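Local coordinates for bile salt hydrolase/transferase (Clostridium perfringens, PDB 2BJF), which hydrolyses the amide bond of glycine- and taurine-conjugated bile salts, releasing free bile acids, and can also rejoin bile acids to amines, at residues S114-V119 against I146-G151. Residues are numbered along the deposited sequence; the frame is centred on the assembly and turned at random. Where two conformers were deposited one is given.
Sequences SSVEEV and ISDITG
Asp148 reaches across to the first turn of helix 116-123, where its OD2 takes the N-H of Val116 at 2.8 Å. The bond is almost perfectly straight (179°), yet the donor stands above the carboxylate plane, 40° out of it. Val116 also folds its side chain against the same group: CG2, placed anti to its own carbonyl carbon, lies 3.6 Å from Asp148 CG. The apolar side is closely packed. CG1 of Val119 meets CD1 of Ile146 tip to tip at 3.7 Å, while CG2 of Val116 rests more loosely on Ile146 CG2; Val109 of helix 105-112 and Ile154 of the adjoining strand close in around these buried side chains. Here a helix start docks on the end of strand 142-147, an inner strand of one of the antiparallel sheets of this Ntn-hydrolase fold, just where the chain enters the type I turn Asp148-Gly151 leading to strand 153-158. Ser115 is the N-cap, its OG accepting from Glu118 N, and the Asp148 carboxylate adds a bond to another N-H of the same first turn, an arrangement that the helix dipole would probably favour. Toward solvent the contact thins to one water, which accepts from Glu117 N and donates to Asp148 OD2 at 2.8 Å. The other oxygen, OD1, serves the exposed turn: Thr150 N approaches it from above the plane, forming an Asx turn, and Thr150 OG1 lies on the syn side of OD1 at a notably short 2.5 Å.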
ATOM      1  N   SER A 114      43.041  -0.091   2.808  1.00 11.83           N
ATOM      2  CA  SER A 114      42.969   1.072   1.921  1.00 12.11           C
ATOM      3  C   SER A 114      41.850   0.993   0.879  1.00 12.24           C
ATOM      4  O   SER A 114      41.524   1.997   0.242  1.00 12.35           O
ATOM      5  CB  SER A 114      44.315   1.290   1.223  1.00 12.14           C
ATOM      6  OG  SER A 114      44.616   0.214   0.353  1.00 12.65           O
ATOM      7  N   SER A 115      41.267  -0.191   0.706  1.00 12.35           N
ATOM      8  CA  SER A 115      40.249  -0.405  -0.323  1.00 12.40           C
ATOM      9  C   SER A 115      39.233  -1.477   0.061  1.00 12.49           C
ATOM     10  O   SER A 115      39.477  -2.280   0.965  1.00 12.39           O
ATOM     11  CB  SER A 115      40.912  -0.783  -1.652  1.00 12.45           C
ATOM     12  OG  SER A 115      41.504  -2.070  -1.577  1.00 12.59           O
ATOM     13  N   VAL A 116      38.099  -1.478  -0.639  1.00 12.61           N
ATOM     14  CA  VAL A 116      37.072  -2.510  -0.484  1.00 12.83           C
ATOM     15  C   VAL A 116      37.640  -3.893  -0.814  1.00 13.16           C
ATOM     16  O   VAL A 116      37.381  -4.862  -0.098  1.00 13.16           O
ATOM     17  CB  VAL A 116      35.820  -2.199  -1.351  1.00 12.79           C
ATOM     18  CG1 VAL A 116      34.933  -3.430  -1.520  1.00 12.85           C
ATOM     19  CG2 VAL A 116      35.025  -1.055  -0.739  1.00 12.79           C
ATOM     20  N   GLU A 117      38.433  -3.973  -1.883  1.00 13.52           N
ATOM     21  CA  GLU A 117      39.058  -5.237  -2.284  1.00 14.02           C
ATOM     22  C   GLU A 117      39.971  -5.827  -1.205  1.00 13.91           C
ATOM     23  O   GLU A 117      39.968  -7.042  -0.990  1.00 13.92           O
ATOM     24  CB  GLU A 117      39.798  -5.101  -3.620  1.00 14.32           C
ATOM     25  CG  GLU A 117      38.882  -4.951  -4.844  1.00 15.85           C
ATOM     26  CD  GLU A 117      37.886  -6.099  -5.021  1.00 17.58           C
ATOM     27  OE1 GLU A 117      36.784  -5.844  -5.551  1.00 19.28           O
ATOM     28  OE2 GLU A 117      38.192  -7.250  -4.639  1.00 19.07           O
ATOM     29  N   GLU A 118      40.742  -4.967  -0.538  0.50 13.93           N
ATOM     30  CA  GLU A 118      41.606  -5.381   0.571  0.50 13.94           C
ATOM     31  C   GLU A 118      40.794  -5.926   1.743  0.50 14.01           C
ATOM     32  O   GLU A 118      41.165  -6.935   2.349  0.50 13.92           O
ATOM     33  CB  GLU A 118      42.485  -4.219   1.047  0.50 13.95           C
ATOM     34  CG  GLU A 118      43.719  -3.961   0.192  0.50 13.98           C
ATOM     35  CD  GLU A 118      44.757  -3.087   0.886  0.50 13.92           C
ATOM     36  OE1 GLU A 118      45.803  -2.805   0.265  0.50 14.15           O
ATOM     37  OE2 GLU A 118      44.539  -2.685   2.050  0.50 13.68           O
ATOM     38  N   VAL A 119      39.687  -5.249   2.049  1.00 14.07           N
ATOM     39  CA  VAL A 119      38.782  -5.645   3.134  1.00 14.35           C
ATOM     40  C   VAL A 119      38.122  -6.994   2.836  1.00 14.41           C
ATOM     41  O   VAL A 119      38.074  -7.869   3.704  1.00 14.34           O
ATOM     42  CB  VAL A 119      37.691  -4.565   3.392  1.00 14.45           C
ATOM     43  CG1 VAL A 119      36.684  -5.039   4.429  1.00 14.98           C
ATOM     44  CG2 VAL A 119      38.322  -3.264   3.845  1.00 14.67           C
ATOM     45  N   ILE A 146      30.478  -0.925   3.644  1.00 10.11           N
ATOM     46  CA  ILE A 146      31.837  -0.468   3.359  1.00 10.15           C
ATOM     47  C   ILE A 146      31.902  -0.028   1.898  1.00 10.22           C
ATOM     48  O   ILE A 146      31.408  -0.727   1.013  1.00 10.45           O
ATOM     49  CB  ILE A 146      32.886  -1.578   3.649  1.00 10.06           C
ATOM     50  CG1 ILE A 146      32.794  -2.040   5.108  1.00 10.01           C
ATOM     51  CG2 ILE A 146      34.300  -1.087   3.342  1.00 10.18           C
ATOM     52  CD1 ILE A 146      33.524  -3.342   5.407  1.00 10.14           C
ATOM     53  N   SER A 147      32.493   1.140   1.658  1.00 10.28           N
ATOM     54  CA  SER A 147      32.535   1.732   0.324  1.00 10.46           C
ATOM     55  C   SER A 147      33.829   2.516   0.138  1.00 10.63           C
ATOM     56  O   SER A 147      34.387   3.026   1.109  1.00 10.81           O
ATOM     57  CB  SER A 147      31.324   2.650   0.123  1.00 10.50           C
ATOM     58  OG  SER A 147      31.089   2.907  -1.251  1.00 10.89           O
ATOM     59  N   ASP A 148      34.309   2.610  -1.100  1.00 10.67           N
ATOM     60  CA  ASP A 148      35.541   3.356  -1.373  1.00 10.85           C
ATOM     61  C   ASP A 148      35.483   4.219  -2.642  1.00 10.94           C
ATOM     62  O   ASP A 148      34.425   4.366  -3.259  1.00 10.89           O
ATOM     63  CB  ASP A 148      36.773   2.430  -1.357  1.00 10.90           C
ATOM     64  CG  ASP A 148      36.823   1.475  -2.543  1.00 11.21           C
ATOM     65  OD1 ASP A 148      36.031   1.628  -3.496  1.00 11.43           O
ATOM     66  OD2 ASP A 148      37.678   0.564  -2.520  1.00 11.42           O
ATOM     67  N   ILE A 149      36.634   4.774  -3.017  1.00 11.19           N
ATOM     68  CA  ILE A 149      36.736   5.710  -4.140  1.00 11.52           C
ATOM     69  C   ILE A 149      36.615   5.061  -5.526  1.00 11.77           C
ATOM     70  O   ILE A 149      36.629   5.759  -6.542  1.00 11.92           O
ATOM     71  CB  ILE A 149      38.031   6.570  -4.054  1.00 11.47           C
ATOM     72  CG1 ILE A 149      39.281   5.681  -4.064  1.00 11.48           C
ATOM     73  CG2 ILE A 149      37.993   7.457  -2.813  1.00 11.48           C
ATOM     74  CD1 ILE A 149      40.583   6.441  -4.279  1.00 11.79           C
ATOM     75  N   THR A 150      36.495   3.734  -5.563  1.00 11.98           N
ATOM     76  CA  THR A 150      36.258   3.010  -6.816  1.00 12.25           C
ATOM     77  C   THR A 150      34.764   2.963  -7.137  1.00 12.36           C
ATOM     78  O   THR A 150      34.366   2.605  -8.249  1.00 12.50           O
ATOM     79  CB  THR A 150      36.803   1.559  -6.773  1.00 12.24           C
ATOM     80  OG1 THR A 150      35.997   0.764  -5.894  1.00 12.50           O
ATOM     81  CG2 THR A 150      38.257   1.522  -6.311  1.00 12.59           C
ATOM     82  N   GLY A 151      33.944   3.318  -6.151  1.00 12.38           N
ATOM     83  CA  GLY A 151      32.492   3.263  -6.289  1.00 12.53           C
ATOM     84  C   GLY A 151      31.900   1.928  -5.880  1.00 12.63           C
ATOM     85  O   GLY A 151      30.681   1.748  -5.911  1.00 12.73           O
TER
HETATM   86  O   HOH W   1      38.423  -1.659  -3.994  1.00 13.26           O